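Local coordinates for protein caprin-1 (Homo sapiens, PDB 4WBE) that binds mRNAs and regulates their transport, translation or stability, and is essential for the formation of cytoplasmic stress granules, at the interface of chains A and B. Numbering follows the deposited sequence. Chains: chain A/B, Caprin-1.

The interface of chains A and B. Residues chain A 23, 115-116, 118; chain B 66, 72, 76.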
ATOM      1  N   TYR A  23      -6.356  -4.353   0.334  1.00 15.94           N
ATOM      2  CA  TYR A  23      -7.785  -4.369   0.600  1.00 18.40           C
ATOM      3  C   TYR A  23      -8.256  -5.775   0.968  1.00 20.26           C
ATOM      4  O   TYR A  23      -8.935  -5.972   1.984  1.00 20.28           O
ATOM      5  CB  TYR A  23      -8.570  -3.830  -0.601  1.00 18.58           C
ATOM      6  CG  TYR A  23     -10.063  -3.906  -0.392  1.00 20.80           C
ATOM      7  CD1 TYR A  23     -10.730  -2.923   0.323  1.00 23.32           C
ATOM      8  CD2 TYR A  23     -10.804  -4.959  -0.909  1.00 19.88           C
ATOM      9  CE1 TYR A  23     -12.099  -2.992   0.528  1.00 25.67           C
ATOM     10  CE2 TYR A  23     -12.166  -5.035  -0.715  1.00 24.65           C
ATOM     11  CZ  TYR A  23     -12.807  -4.051   0.003  1.00 27.60           C
ATOM     12  OH  TYR A  23     -14.168  -4.132   0.194  1.00 32.40           O
ATOM     13  N   PHE A 115     -15.026 -10.126  -4.085  1.00 24.55           N
ATOM     14  CA  PHE A 115     -14.808  -8.762  -3.630  1.00 23.68           C
ATOM     15  C   PHE A 115     -15.298  -7.688  -4.603  1.00 27.29           C
ATOM     16  O   PHE A 115     -15.057  -6.499  -4.390  1.00 31.91           O
ATOM     17  CB  PHE A 115     -13.336  -8.547  -3.248  1.00 20.04           C
ATOM     18  CG  PHE A 115     -12.924  -9.308  -2.022  1.00 17.67           C
ATOM     19  CD1 PHE A 115     -13.331  -8.886  -0.761  1.00 19.09           C
ATOM     20  CD2 PHE A 115     -12.131 -10.441  -2.123  1.00 16.65           C
ATOM     21  CE1 PHE A 115     -12.960  -9.587   0.378  1.00 15.60           C
ATOM     22  CE2 PHE A 115     -11.752 -11.148  -0.993  1.00 16.48           C
ATOM     23  CZ  PHE A 115     -12.165 -10.721   0.262  1.00 17.59           C
ATOM     24  N   ASP A 116     -15.978  -8.109  -5.670  1.00 22.66           N
ATOM     25  CA  ASP A 116     -16.628  -7.166  -6.575  1.00 25.17           C
ATOM     26  C   ASP A 116     -17.904  -6.611  -5.941  1.00 31.39           C
ATOM     27  O   ASP A 116     -18.394  -5.556  -6.341  1.00 33.66           O
ATOM     28  CB  ASP A 116     -16.936  -7.801  -7.931  1.00 25.47           C
ATOM     29  CG  ASP A 116     -15.714  -7.903  -8.821  1.00 26.66           C
ATOM     30  OD1 ASP A 116     -14.642  -7.372  -8.452  1.00 22.95           O
ATOM     31  OD2 ASP A 116     -15.833  -8.509  -9.903  1.00 27.98           O
ATOM     32  N   THR A 118     -19.665  -5.225  -2.328  1.00 45.14           N
ATOM     33  CA  THR A 118     -19.279  -4.692  -1.025  1.00 47.30           C
ATOM     34  C   THR A 118     -20.208  -5.332   0.009  1.00 53.92           C
ATOM     35  O   THR A 118     -21.393  -5.520  -0.267  1.00 58.44           O
ATOM     36  CB  THR A 118     -19.394  -3.152  -0.995  1.00 44.68           C
ATOM     37  OG1 THR A 118     -20.762  -2.768  -0.807  1.00 49.82           O
ATOM     38  CG2 THR A 118     -18.892  -2.560  -2.309  1.00 42.30           C
TER
ATOM     39  N   ARG B  66     -14.758   2.096  -0.635  1.00 26.20           N
ATOM     40  CA  ARG B  66     -15.199   1.118  -1.612  1.00 25.47           C
ATOM     41  C   ARG B  66     -16.484   1.605  -2.296  1.00 26.11           C
ATOM     42  O   ARG B  66     -17.491   1.855  -1.634  1.00 27.99           O
ATOM     43  CB  ARG B  66     -15.422  -0.214  -0.902  1.00 26.29           C
ATOM     44  CG  ARG B  66     -15.663  -1.369  -1.826  1.00 28.11           C
ATOM     45  CD  ARG B  66     -14.418  -1.741  -2.614  1.00 25.31           C
ATOM     46  NE  ARG B  66     -14.727  -2.850  -3.509  1.00 25.01           N
ATOM     47  CZ  ARG B  66     -15.178  -2.702  -4.750  1.00 23.35           C
ATOM     48  NH1 ARG B  66     -15.341  -1.486  -5.260  1.00 18.09           N
ATOM     49  NH2 ARG B  66     -15.454  -3.769  -5.487  1.00 21.90           N
ATOM     50  N   LEU B  72     -13.511  -4.701  -8.072  1.00 21.19           N
ATOM     51  CA  LEU B  72     -12.255  -4.622  -7.323  1.00 20.80           C
ATOM     52  C   LEU B  72     -11.078  -4.211  -8.212  1.00 15.71           C
ATOM     53  O   LEU B  72     -10.234  -3.396  -7.807  1.00 17.25           O
ATOM     54  CB  LEU B  72     -11.932  -5.965  -6.652  1.00 22.06           C
ATOM     55  CG  LEU B  72     -10.605  -6.027  -5.879  1.00 23.66           C
ATOM     56  CD1 LEU B  72     -10.611  -5.076  -4.682  1.00 20.67           C
ATOM     57  CD2 LEU B  72     -10.243  -7.460  -5.452  1.00 24.11           C
ATOM     58  N   TYR B  76      -8.935   0.794  -7.621  1.00 16.55           N
ATOM     59  CA  TYR B  76      -7.680   1.460  -7.292  1.00 15.22           C
ATOM     60  C   TYR B  76      -6.872   1.925  -8.491  1.00 15.82           C
ATOM     61  O   TYR B  76      -5.685   2.241  -8.355  1.00 15.70           O
ATOM     62  CB  TYR B  76      -6.844   0.556  -6.393  1.00 14.61           C
ATOM     63  CG  TYR B  76      -7.487   0.330  -5.049  1.00 20.14           C
ATOM     64  CD1 TYR B  76      -7.419   1.304  -4.066  1.00 20.18           C
ATOM     65  CD2 TYR B  76      -8.152  -0.855  -4.759  1.00 16.94           C
ATOM     66  CE1 TYR B  76      -7.996   1.110  -2.836  1.00 22.57           C
ATOM     67  CE2 TYR B  76      -8.735  -1.058  -3.525  1.00 17.02           C
ATOM     68  CZ  TYR B  76      -8.653  -0.069  -2.570  1.00 20.49           C
ATOM     69  OH  TYR B  76      -9.219  -0.241  -1.336  1.00 23.25           O
TER
HETATM   70  O   HOH W   1     -15.441  -5.123  -1.945  1.00 31.10           O
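The ring of A:Tyr23 meets the branched end of B:Leu72, CD2 of the ring lying 3.8 Å from the methyl CD1, at the apolar centre of this patch in the two-fold dimer of the HR-1 domain, the caprin-1 dimerization domain. The tyrosine leaves helix 2-27 with CG anti to its backbone N (chi1 177°), a torsion that extends the ring toward the partner. B:Tyr76 meets the same side chain tip-on and nearly perpendicular, its phenol OH 3.5 Å from CD1 of A:Tyr23. The other methyl of B:Leu72, CD2, packs against CB of A:Phe115. Farther out, the aliphatic stem of B:Arg66 bends at its second torsion (chi2 69°) and brings CD to 3.8 Å from CZ of A:Tyr23; its CG also touches the methyl CG2 of A:Thr118. Stem and tip of the arginine do different work: the carbons pack on A:Tyr23 and A:Thr118, while the guanidinium NH2 gives a hydrogen bond of 3.0 Å to the backbone O of A:Phe115, almost straight, in the guanidinium plane and on a carbonyl lone pair. That oxygen also bonds to a water, which links it with the phenol OH of A:Tyr23 and with NE of B:Arg66. An alanine in place of B:Arg66 would probably leave the carbonyl of A:Phe115 without its guanidinium mate and open a gap beside the phenol of A:Tyr23. At the rim, the backbone N of B:Leu72, at the start of helix 72-75, donates to carboxylate OD1 of A:Asp116 at 2.9 Å, approaching from above the carboxylate plane; this helix start may add to the carboxylate's electrostatic stabilisation.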